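Polyphosphate kinase (Porphyromonas gingivalis, PDB 2O8R) probably catalyses the reversible, magnesium-dependent transfer of the terminal phosphate of ATP to a growing polyphosphate chain. Local coordinates at residues Glu27-Thr32 / Tyr99-Asp104; Tyr177-Leu182 / Asp277-Tyr282. The protein carries 3 engineered substitutions. All coordinates share one frame; numbering follows the deposited sequence.

Interaction 1. Residues Glu27-Thr32 / Tyr99-Asp104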
ATOM      1  N   GLU A  27       4.330   1.290 -30.320  1.00 44.19           N
ATOM      2  CA  GLU A  27       4.063  -0.062 -29.838  1.00 52.80           C
ATOM      3  C   GLU A  27       2.574  -0.283 -29.808  1.00 53.71           C
ATOM      4  O   GLU A  27       2.099  -1.355 -30.180  1.00 55.75           O
ATOM      5  CB  GLU A  27       4.639  -0.316 -28.458  1.00 47.20           C
ATOM      6  CG  GLU A  27       6.110  -0.660 -28.459  1.00 84.81           C
ATOM      7  CD  GLU A  27       6.381  -2.067 -28.940  1.00 74.87           C
ATOM      8  OE1 GLU A  27       5.559  -2.948 -28.661  1.00 76.16           O
ATOM      9  OE2 GLU A  27       7.422  -2.297 -29.584  1.00 87.24           O
ATOM     10  N   ALA A  28       1.842   0.750 -29.398  1.00 45.00           N
ATOM     11  CA  ALA A  28       0.391   0.688 -29.375  1.00 49.04           C
ATOM     12  C   ALA A  28      -0.212   0.479 -30.768  1.00 47.64           C
ATOM     13  O   ALA A  28      -1.218  -0.211 -30.905  1.00 63.25           O
ATOM     14  CB  ALA A  28      -0.162   1.918 -28.737  1.00 54.44           C
ATOM     15  N   ALA A  29       0.431   1.042 -31.793  1.00 53.91           N
ATOM     16  CA  ALA A  29      -0.022   0.943 -33.190  1.00 45.68           C
ATOM     17  C   ALA A  29       0.361  -0.364 -33.863  1.00 43.15           C
ATOM     18  O   ALA A  29      -0.076  -0.629 -34.988  1.00 54.37           O
ATOM     19  CB  ALA A  29       0.519   2.117 -34.012  1.00 30.48           C
ATOM     20  N   ASP A  30       1.187  -1.169 -33.191  1.00 52.06           N
ATOM     21  CA  ASP A  30       1.702  -2.409 -33.770  1.00 41.20           C
ATOM     22  C   ASP A  30       0.641  -3.492 -33.750  1.00 57.68           C
ATOM     23  O   ASP A  30       0.473  -4.205 -32.751  1.00 64.86           O
ATOM     24  CB  ASP A  30       2.969  -2.881 -33.044  1.00 51.36           C
ATOM     25  CG  ASP A  30       3.613  -4.116 -33.696  1.00 60.18           C
ATOM     26  OD1 ASP A  30       3.067  -4.652 -34.683  1.00 65.80           O
ATOM     27  OD2 ASP A  30       4.677  -4.557 -33.211  1.00 65.56           O
ATOM     28  N   ARG A  31      -0.039  -3.642 -34.882  1.00 48.07           N
ATOM     29  CA  ARG A  31      -1.143  -4.585 -34.978  1.00 45.99           C
ATOM     30  C   ARG A  31      -0.744  -6.038 -34.879  1.00 46.68           C
ATOM     31  O   ARG A  31      -1.616  -6.892 -34.807  1.00 54.93           O
ATOM     32  CB  ARG A  31      -1.987  -4.332 -36.225  1.00 38.30           C
ATOM     33  CG  ARG A  31      -2.962  -3.205 -35.998  1.00 44.02           C
ATOM     34  CD  ARG A  31      -3.565  -2.691 -37.257  1.00 79.28           C
ATOM     35  NE  ARG A  31      -4.407  -3.684 -37.911  1.00104.97           N
ATOM     36  CZ  ARG A  31      -5.672  -3.930 -37.591  1.00104.68           C
ATOM     37  NH1 ARG A  31      -6.264  -3.258 -36.607  1.00 89.43           N
ATOM     38  NH2 ARG A  31      -6.341  -4.860 -38.261  1.00 98.45           N
ATOM     39  N   THR A  32       0.558  -6.326 -34.840  1.00 40.88           N
ATOM     40  CA  THR A  32       1.008  -7.712 -34.726  1.00 38.96           C
ATOM     41  C   THR A  32       1.051  -8.159 -33.280  1.00 48.09           C
ATOM     42  O   THR A  32       1.342  -9.318 -33.002  1.00 59.52           O
ATOM     43  CB  THR A  32       2.395  -7.920 -35.313  1.00 46.69           C
ATOM     44  OG1 THR A  32       3.372  -7.308 -34.455  1.00 50.20           O
ATOM     45  CG2 THR A  32       2.470  -7.325 -36.709  1.00 36.06           C
ATOM     46  N   TYR A  99      -5.605   8.948 -30.379  1.00 60.20           N
ATOM     47  CA  TYR A  99      -7.033   8.702 -30.517  1.00 58.74           C
ATOM     48  C   TYR A  99      -7.406   7.888 -31.757  1.00 53.56           C
ATOM     49  O   TYR A  99      -8.340   7.083 -31.718  1.00 46.52           O
ATOM     50  CB  TYR A  99      -7.811  10.005 -30.421  1.00 61.19           C
ATOM     51  CG  TYR A  99      -7.987  10.472 -28.988  1.00 74.49           C
ATOM     52  CD1 TYR A  99      -9.058  10.026 -28.209  1.00 85.41           C
ATOM     53  CD2 TYR A  99      -7.083  11.347 -28.406  1.00 44.37           C
ATOM     54  CE1 TYR A  99      -9.222  10.449 -26.893  1.00 73.50           C
ATOM     55  CE2 TYR A  99      -7.242  11.777 -27.093  1.00 67.89           C
ATOM     56  CZ  TYR A  99      -8.305  11.323 -26.348  1.00 62.77           C
ATOM     57  OH  TYR A  99      -8.450  11.764 -25.062  1.00 79.71           O
ATOM     58  N   ARG A 100      -6.656   8.081 -32.839  1.00 41.52           N
ATOM     59  CA  ARG A 100      -6.778   7.230 -34.012  1.00 52.16           C
ATOM     60  C   ARG A 100      -6.517   5.771 -33.645  1.00 57.01           C
ATOM     61  O   ARG A 100      -7.313   4.903 -33.969  1.00 48.43           O
ATOM     62  CB  ARG A 100      -5.845   7.693 -35.134  1.00 58.04           C
ATOM     63  CG  ARG A 100      -6.519   8.579 -36.164  1.00 42.13           C
ATOM     64  CD  ARG A 100      -5.595   8.890 -37.328  1.00 63.50           C
ATOM     65  NE  ARG A 100      -4.666   9.970 -37.008  1.00 85.94           N
ATOM     66  CZ  ARG A 100      -3.341   9.872 -37.049  1.00 83.51           C
ATOM     67  NH1 ARG A 100      -2.759   8.739 -37.420  1.00 91.19           N
ATOM     68  NH2 ARG A 100      -2.598  10.923 -36.724  1.00 63.01           N
ATOM     69  N   ILE A 101      -5.424   5.507 -32.939  1.00 58.31           N
ATOM     70  CA  ILE A 101      -5.130   4.148 -32.489  1.00 51.86           C
ATOM     71  C   ILE A 101      -6.251   3.627 -31.600  1.00 56.11           C
ATOM     72  O   ILE A 101      -6.720   2.507 -31.781  1.00 53.66           O
ATOM     73  CB  ILE A 101      -3.777   4.073 -31.762  1.00 44.88           C
ATOM     74  CG1 ILE A 101      -2.669   4.480 -32.721  1.00 41.40           C
ATOM     75  CG2 ILE A 101      -3.483   2.662 -31.311  1.00 41.07           C
ATOM     76  CD1 ILE A 101      -1.371   4.779 -32.067  1.00 38.08           C
ATOM     77  N   PHE A 102      -6.710   4.464 -30.675  1.00 64.59           N
ATOM     78  CA  PHE A 102      -7.709   4.047 -29.694  1.00 65.63           C
ATOM     79  C   PHE A 102      -9.065   3.721 -30.313  1.00 56.79           C
ATOM     80  O   PHE A 102      -9.631   2.653 -30.071  1.00 53.20           O
ATOM     81  CB  PHE A 102      -7.866   5.108 -28.607  1.00 55.63           C
ATOM     82  CG  PHE A 102      -8.819   4.716 -27.516  1.00 66.92           C
ATOM     83  CD1 PHE A 102      -8.510   3.675 -26.647  1.00 64.84           C
ATOM     84  CD2 PHE A 102     -10.020   5.390 -27.349  1.00 50.27           C
ATOM     85  CE1 PHE A 102      -9.379   3.310 -25.639  1.00 48.53           C
ATOM     86  CE2 PHE A 102     -10.893   5.026 -26.341  1.00 51.46           C
ATOM     87  CZ  PHE A 102     -10.574   3.981 -25.488  1.00 52.16           C
ATOM     88  N   TYR A 103      -9.568   4.640 -31.123  1.00 53.75           N
ATOM     89  CA  TYR A 103     -10.891   4.491 -31.707  1.00 59.44           C
ATOM     90  C   TYR A 103     -10.917   3.631 -32.961  1.00 62.06           C
ATOM     91  O   TYR A 103     -11.902   2.946 -33.221  1.00 57.31           O
ATOM     92  CB  TYR A 103     -11.471   5.859 -32.045  1.00 58.22           C
ATOM     93  CG  TYR A 103     -11.937   6.642 -30.851  1.00 52.68           C
ATOM     94  CD1 TYR A 103     -13.008   6.205 -30.101  1.00 58.79           C
ATOM     95  CD2 TYR A 103     -11.319   7.828 -30.490  1.00 60.70           C
ATOM     96  CE1 TYR A 103     -13.451   6.921 -29.016  1.00 71.45           C
ATOM     97  CE2 TYR A 103     -11.755   8.549 -29.410  1.00 61.53           C
ATOM     98  CZ  TYR A 103     -12.823   8.089 -28.673  1.00 59.04           C
ATOM     99  OH  TYR A 103     -13.272   8.792 -27.582  1.00 71.50           O
ATOM    100  N   ASP A 104      -9.849   3.689 -33.752  1.00 60.68           N
ATOM    101  CA  ASP A 104      -9.830   2.998 -35.036  1.00 62.03           C
ATOM    102  C   ASP A 104      -9.260   1.601 -34.955  1.00 57.45           C
ATOM    103  O   ASP A 104      -9.482   0.789 -35.848  1.00 67.44           O
ATOM    104  CB  ASP A 104      -9.063   3.803 -36.090  1.00 66.92           C
ATOM    105  CG  ASP A 104      -9.593   5.198 -36.243  1.00 59.37           C
ATOM    106  OD1 ASP A 104     -10.810   5.378 -36.042  1.00 66.12           O
ATOM    107  OD2 ASP A 104      -8.803   6.111 -36.556  1.00 77.35           O
TER

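Interaction 2. Residues Tyr177-Leu182 / Asp277-Tyr282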
ATOM      1  N   TYR A 177     -26.327  30.805 -18.797  1.00 83.60           N
ATOM      2  CA  TYR A 177     -26.002  29.438 -18.442  1.00 69.22           C
ATOM      3  C   TYR A 177     -25.354  29.362 -17.071  1.00 71.71           C
ATOM      4  O   TYR A 177     -24.483  30.168 -16.741  1.00 71.28           O
ATOM      5  CB  TYR A 177     -25.042  28.834 -19.463  1.00 76.57           C
ATOM      6  CG  TYR A 177     -25.679  28.274 -20.711  1.00 74.11           C
ATOM      7  CD1 TYR A 177     -25.173  28.595 -21.966  1.00 69.47           C
ATOM      8  CD2 TYR A 177     -26.773  27.411 -20.641  1.00 80.44           C
ATOM      9  CE1 TYR A 177     -25.729  28.073 -23.127  1.00 58.80           C
ATOM     10  CE2 TYR A 177     -27.346  26.893 -21.798  1.00 80.92           C
ATOM     11  CZ  TYR A 177     -26.811  27.230 -23.037  1.00 76.11           C
ATOM     12  OH  TYR A 177     -27.358  26.733 -24.190  1.00 82.78           O
ATOM     13  N   SER A 178     -25.788  28.387 -16.280  1.00 66.13           N
ATOM     14  CA  SER A 178     -25.109  28.021 -15.050  1.00 60.18           C
ATOM     15  C   SER A 178     -24.015  26.995 -15.352  1.00 70.90           C
ATOM     16  O   SER A 178     -24.031  26.338 -16.396  1.00 83.11           O
ATOM     17  CB  SER A 178     -26.107  27.440 -14.057  1.00 53.46           C
ATOM     18  OG  SER A 178     -26.578  28.449 -13.185  1.00 73.36           O
ATOM     19  N   TYR A 179     -23.057  26.856 -14.444  1.00 67.25           N
ATOM     20  CA  TYR A 179     -22.004  25.869 -14.626  1.00 59.07           C
ATOM     21  C   TYR A 179     -21.703  25.134 -13.346  1.00 58.80           C
ATOM     22  O   TYR A 179     -21.749  25.714 -12.267  1.00 71.12           O
ATOM     23  CB  TYR A 179     -20.749  26.512 -15.189  1.00 62.71           C
ATOM     24  CG  TYR A 179     -20.966  26.979 -16.590  1.00 68.97           C
ATOM     25  CD1 TYR A 179     -20.964  26.074 -17.640  1.00 75.53           C
ATOM     26  CD2 TYR A 179     -21.215  28.314 -16.868  1.00 66.96           C
ATOM     27  CE1 TYR A 179     -21.172  26.482 -18.929  1.00 77.09           C
ATOM     28  CE2 TYR A 179     -21.433  28.736 -18.162  1.00 65.13           C
ATOM     29  CZ  TYR A 179     -21.413  27.811 -19.191  1.00 83.31           C
ATOM     30  OH  TYR A 179     -21.627  28.207 -20.494  1.00 98.19           O
ATOM     31  N   ALA A 180     -21.415  23.843 -13.468  1.00 63.71           N
ATOM     32  CA  ALA A 180     -21.130  23.028 -12.300  1.00 57.52           C
ATOM     33  C   ALA A 180     -19.941  22.101 -12.506  1.00 66.66           C
ATOM     34  O   ALA A 180     -19.584  21.727 -13.636  1.00 56.66           O
ATOM     35  CB  ALA A 180     -22.339  22.254 -11.890  1.00 46.02           C
ATOM     36  N   LEU A 181     -19.324  21.745 -11.394  1.00 55.85           N
ATOM     37  CA  LEU A 181     -18.177  20.879 -11.421  1.00 61.07           C
ATOM     38  C   LEU A 181     -18.538  19.673 -10.612  1.00 56.35           C
ATOM     39  O   LEU A 181     -18.995  19.821  -9.476  1.00 61.19           O
ATOM     40  CB  LEU A 181     -16.995  21.581 -10.761  1.00 56.07           C
ATOM     41  CG  LEU A 181     -15.613  20.941 -10.842  1.00 53.32           C
ATOM     42  CD1 LEU A 181     -15.070  21.012 -12.252  1.00 45.77           C
ATOM     43  CD2 LEU A 181     -14.687  21.666  -9.907  1.00 56.82           C
ATOM     44  N   LEU A 182     -18.357  18.480 -11.173  1.00 49.82           N
ATOM     45  CA  LEU A 182     -18.350  17.305 -10.297  1.00 63.54           C
ATOM     46  C   LEU A 182     -17.204  16.296 -10.461  1.00 62.50           C
ATOM     47  O   LEU A 182     -16.473  16.286 -11.465  1.00 56.31           O
ATOM     48  CB  LEU A 182     -19.728  16.638 -10.168  1.00 61.26           C
ATOM     49  CG  LEU A 182     -20.571  16.324 -11.384  1.00 59.52           C
ATOM     50  CD1 LEU A 182     -20.095  15.044 -12.011  1.00 85.33           C
ATOM     51  CD2 LEU A 182     -21.998  16.188 -10.939  1.00 48.47           C
ATOM     52  N   ASP A 277     -15.477  27.852 -25.528  1.00111.07           N
ATOM     53  CA  ASP A 277     -14.496  28.621 -24.750  1.00112.38           C
ATOM     54  C   ASP A 277     -15.129  29.417 -23.615  1.00106.65           C
ATOM     55  O   ASP A 277     -14.452  29.737 -22.634  1.00100.85           O
ATOM     56  CB  ASP A 277     -13.667  29.544 -25.649  1.00107.71           C
ATOM     57  CG  ASP A 277     -13.114  28.831 -26.863  1.00118.82           C
ATOM     58  OD1 ASP A 277     -13.921  28.336 -27.681  1.00128.48           O
ATOM     59  OD2 ASP A 277     -11.876  28.772 -27.008  1.00119.63           O
ATOM     60  N   GLU A 278     -16.420  29.725 -23.743  1.00 94.46           N
ATOM     61  CA  GLU A 278     -17.145  30.429 -22.687  1.00107.68           C
ATOM     62  C   GLU A 278     -17.059  29.660 -21.374  1.00112.75           C
ATOM     63  O   GLU A 278     -16.832  30.249 -20.314  1.00110.42           O
ATOM     64  CB  GLU A 278     -18.612  30.657 -23.059  1.00104.69           C
ATOM     65  CG  GLU A 278     -18.828  31.508 -24.292  1.00109.80           C
ATOM     66  CD  GLU A 278     -19.212  30.684 -25.503  1.00111.26           C
ATOM     67  OE1 GLU A 278     -20.372  30.225 -25.568  1.00 97.93           O
ATOM     68  OE2 GLU A 278     -18.356  30.506 -26.394  1.00117.08           O
ATOM     69  N   VAL A 279     -17.223  28.342 -21.459  1.00112.66           N
ATOM     70  CA  VAL A 279     -17.141  27.485 -20.281  1.00105.96           C
ATOM     71  C   VAL A 279     -15.685  27.273 -19.839  1.00106.21           C
ATOM     72  O   VAL A 279     -15.409  27.096 -18.645  1.00 93.98           O
ATOM     73  CB  VAL A 279     -17.959  26.164 -20.460  1.00104.31           C
ATOM     74  CG1 VAL A 279     -17.656  25.500 -21.768  1.00 76.90           C
ATOM     75  CG2 VAL A 279     -17.769  25.207 -19.280  1.00 95.60           C
ATOM     76  N   LEU A 280     -14.758  27.332 -20.795  1.00103.69           N
ATOM     77  CA  LEU A 280     -13.336  27.316 -20.465  1.00102.00           C
ATOM     78  C   LEU A 280     -13.026  28.525 -19.602  1.00109.76           C
ATOM     79  O   LEU A 280     -12.562  28.387 -18.464  1.00103.52           O
ATOM     80  CB  LEU A 280     -12.471  27.358 -21.720  1.00 89.99           C
ATOM     81  CG  LEU A 280     -11.105  26.667 -21.657  1.00 87.53           C
ATOM     82  CD1 LEU A 280     -10.401  26.844 -22.984  1.00 78.78           C
ATOM     83  CD2 LEU A 280     -10.214  27.150 -20.511  1.00 85.94           C
ATOM     84  N   ARG A 281     -13.310  29.709 -20.141  1.00118.45           N
ATOM     85  CA  ARG A 281     -13.071  30.951 -19.414  1.00118.50           C
ATOM     86  C   ARG A 281     -13.985  31.079 -18.205  1.00114.86           C
ATOM     87  O   ARG A 281     -13.859  32.022 -17.426  1.00115.17           O
ATOM     88  CB  ARG A 281     -13.157  32.181 -20.331  1.00118.13           C
ATOM     89  CG  ARG A 281     -14.558  32.596 -20.752  1.00119.81           C
ATOM     90  CD  ARG A 281     -14.514  33.837 -21.639  1.00115.07           C
ATOM     91  NE  ARG A 281     -13.714  33.619 -22.847  1.00118.96           N
ATOM     92  CZ  ARG A 281     -14.209  33.447 -24.071  1.00111.82           C
ATOM     93  NH1 ARG A 281     -15.521  33.472 -24.279  1.00107.24           N
ATOM     94  NH2 ARG A 281     -13.387  33.254 -25.097  1.00 98.55           N
ATOM     95  N   TYR A 282     -14.895  30.123 -18.042  1.00111.00           N
ATOM     96  CA  TYR A 282     -15.699  30.065 -16.834  1.00108.29           C
ATOM     97  C   TYR A 282     -14.988  29.317 -15.709  1.00108.81           C
ATOM     98  O   TYR A 282     -15.189  29.631 -14.534  1.00111.72           O
ATOM     99  CB  TYR A 282     -17.097  29.493 -17.086  1.00 97.80           C
ATOM    100  CG  TYR A 282     -18.128  30.139 -16.196  1.00 85.95           C
ATOM    101  CD1 TYR A 282     -18.779  31.305 -16.597  1.00 72.63           C
ATOM    102  CD2 TYR A 282     -18.421  29.616 -14.935  1.00 67.28           C
ATOM    103  CE1 TYR A 282     -19.708  31.922 -15.784  1.00 71.66           C
ATOM    104  CE2 TYR A 282     -19.351  30.222 -14.112  1.00 87.46           C
ATOM    105  CZ  TYR A 282     -19.991  31.379 -14.540  1.00 93.35           C
ATOM    106  OH  TYR A 282     -20.918  31.995 -13.732  1.00102.50           O
TER

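Interaction 1. Residues Glu27-Thr32 / Tyr99-Asp104
Ile101 of helix 83-112 reaches across to Ala28 and Ala29 of segment 27-32 and meets them with its two branches. Van der Waals contacts carry the interface. The longer branch ends at Ala29, where CD1 of Ile101 lies 3.8 Å from CB of Ala29. The shorter branch serves Ala28: Ile101 CG2 is 4.3 Å from Ala28 CB and 3.7 Å from the carbonyl oxygen of Ala28, the latter a methyl-to-carbonyl contact and not a hydrogen bond. The side chain is placed for this double reach by its first torsion (chi1 -62°), which sets CG1 beside the backbone N and turns CG2 anti to it, while CD1 continues outward in an extended chain. With two alanines on one side, the backbones come close, the CA atoms of Ala29 and Ile101 being 6.1 Å apart. Leu42 of helix 35-63 touches both Ala28 and Phe102, so a third helix packs against this junction.

The polar interactions lie within segment 27-32. Asp30 OD1 accepts from the backbone N of Thr32 at 3.0 Å, forming an Asx turn, and from Thr32 OG1 at 2.7 Å. Both donors approach from the same face of the carboxylate and lie well above its plane, the amide by 47°. The turn therefore gathers two bonds on a single oxygen just past the contact. Nearby, Glu27 forms salt bridges with Arg23 in its own helix and with Lys655 far along the chain.

The buried pairing lies about 11 Å, measured between the side chains of Ala28 and Asn48, from that predicted ATP-binding residue. Its character is plain helix-to-helix packing of an isoleucine against two alanines, within the helical N-terminal domain of the PPK1 family.

Interaction 2. Residues Tyr177-Leu182 / Asp277-Tyr282
The aromatic ring of Tyr179, on strand 178-183, rests against Val279 and Tyr282, which stand three residues apart on helix 277-283 and point from the same side of it. A chi1 of -68° sets CG of Tyr179 anti to its carbonyl carbon and carries the ring from the strand toward the helix. The CE1 and CD1 atoms of the ring meet the valine: CE1 of Tyr179 approaches CB of Val279 at 3.6 Å, and CD1 lies 3.7 Å from Val279 CG2. The valine holds CG2 anti to the backbone N, while CG1 sits between N and the carbonyl carbon (chi1 48°); it is thus CB and CG2 that serve the tyrosine, and the two side chains cross at about a right angle.

Tyr282 meets CD2 of Tyr179, on the same side of the Tyr179 ring plane as the valine. Here CD2 of Tyr179 lies over the centre of the Tyr282 ring, 3.5 Å above its plane, and Tyr179 CB also comes within 3.9 Å of Tyr282 CD2. The ring centroids are 4.7 Å apart with planes inclined at 41°, an oblique aromatic pair intermediate between stacked and perpendicular arrangements. Pro150 touches Tyr282, and Arg167 of the adjoining strand touches Tyr179, extending the packing beyond the pair.

Strand and helix are joined here by carbon surfaces: ring carbons, a valine branch and the face of a second ring, without directional polar bonds between the segments. Between these segments the contact therefore probably rests on shape fit and dispersion around the Tyr179 ring, which links the sheet to two residues one turn apart on the helix.

How the interactions relate
From the N terminus, interaction 1 comes first: the chain leaves helix 13-29, runs through helix 35-63 and returns along helix 83-112, closing a largely helical loop of 66 intervening residues within the N-terminal domain. Interaction 2 opens only afterwards, in the middle domain, where a 94-residue excursion that includes strands 225-235 and 268-272 of the same sheet separates strand 178-183 from helix 277-283, which packs against it. The two loops are in series, neither nested nor crossed. The centres of interaction 1 and interaction 2 lie about 33 Å apart. The nearest atoms of interactions 1 and 2 are about 15 Å apart, without touching. One joins helix to helix, the other helix to sheet, each within its own domain.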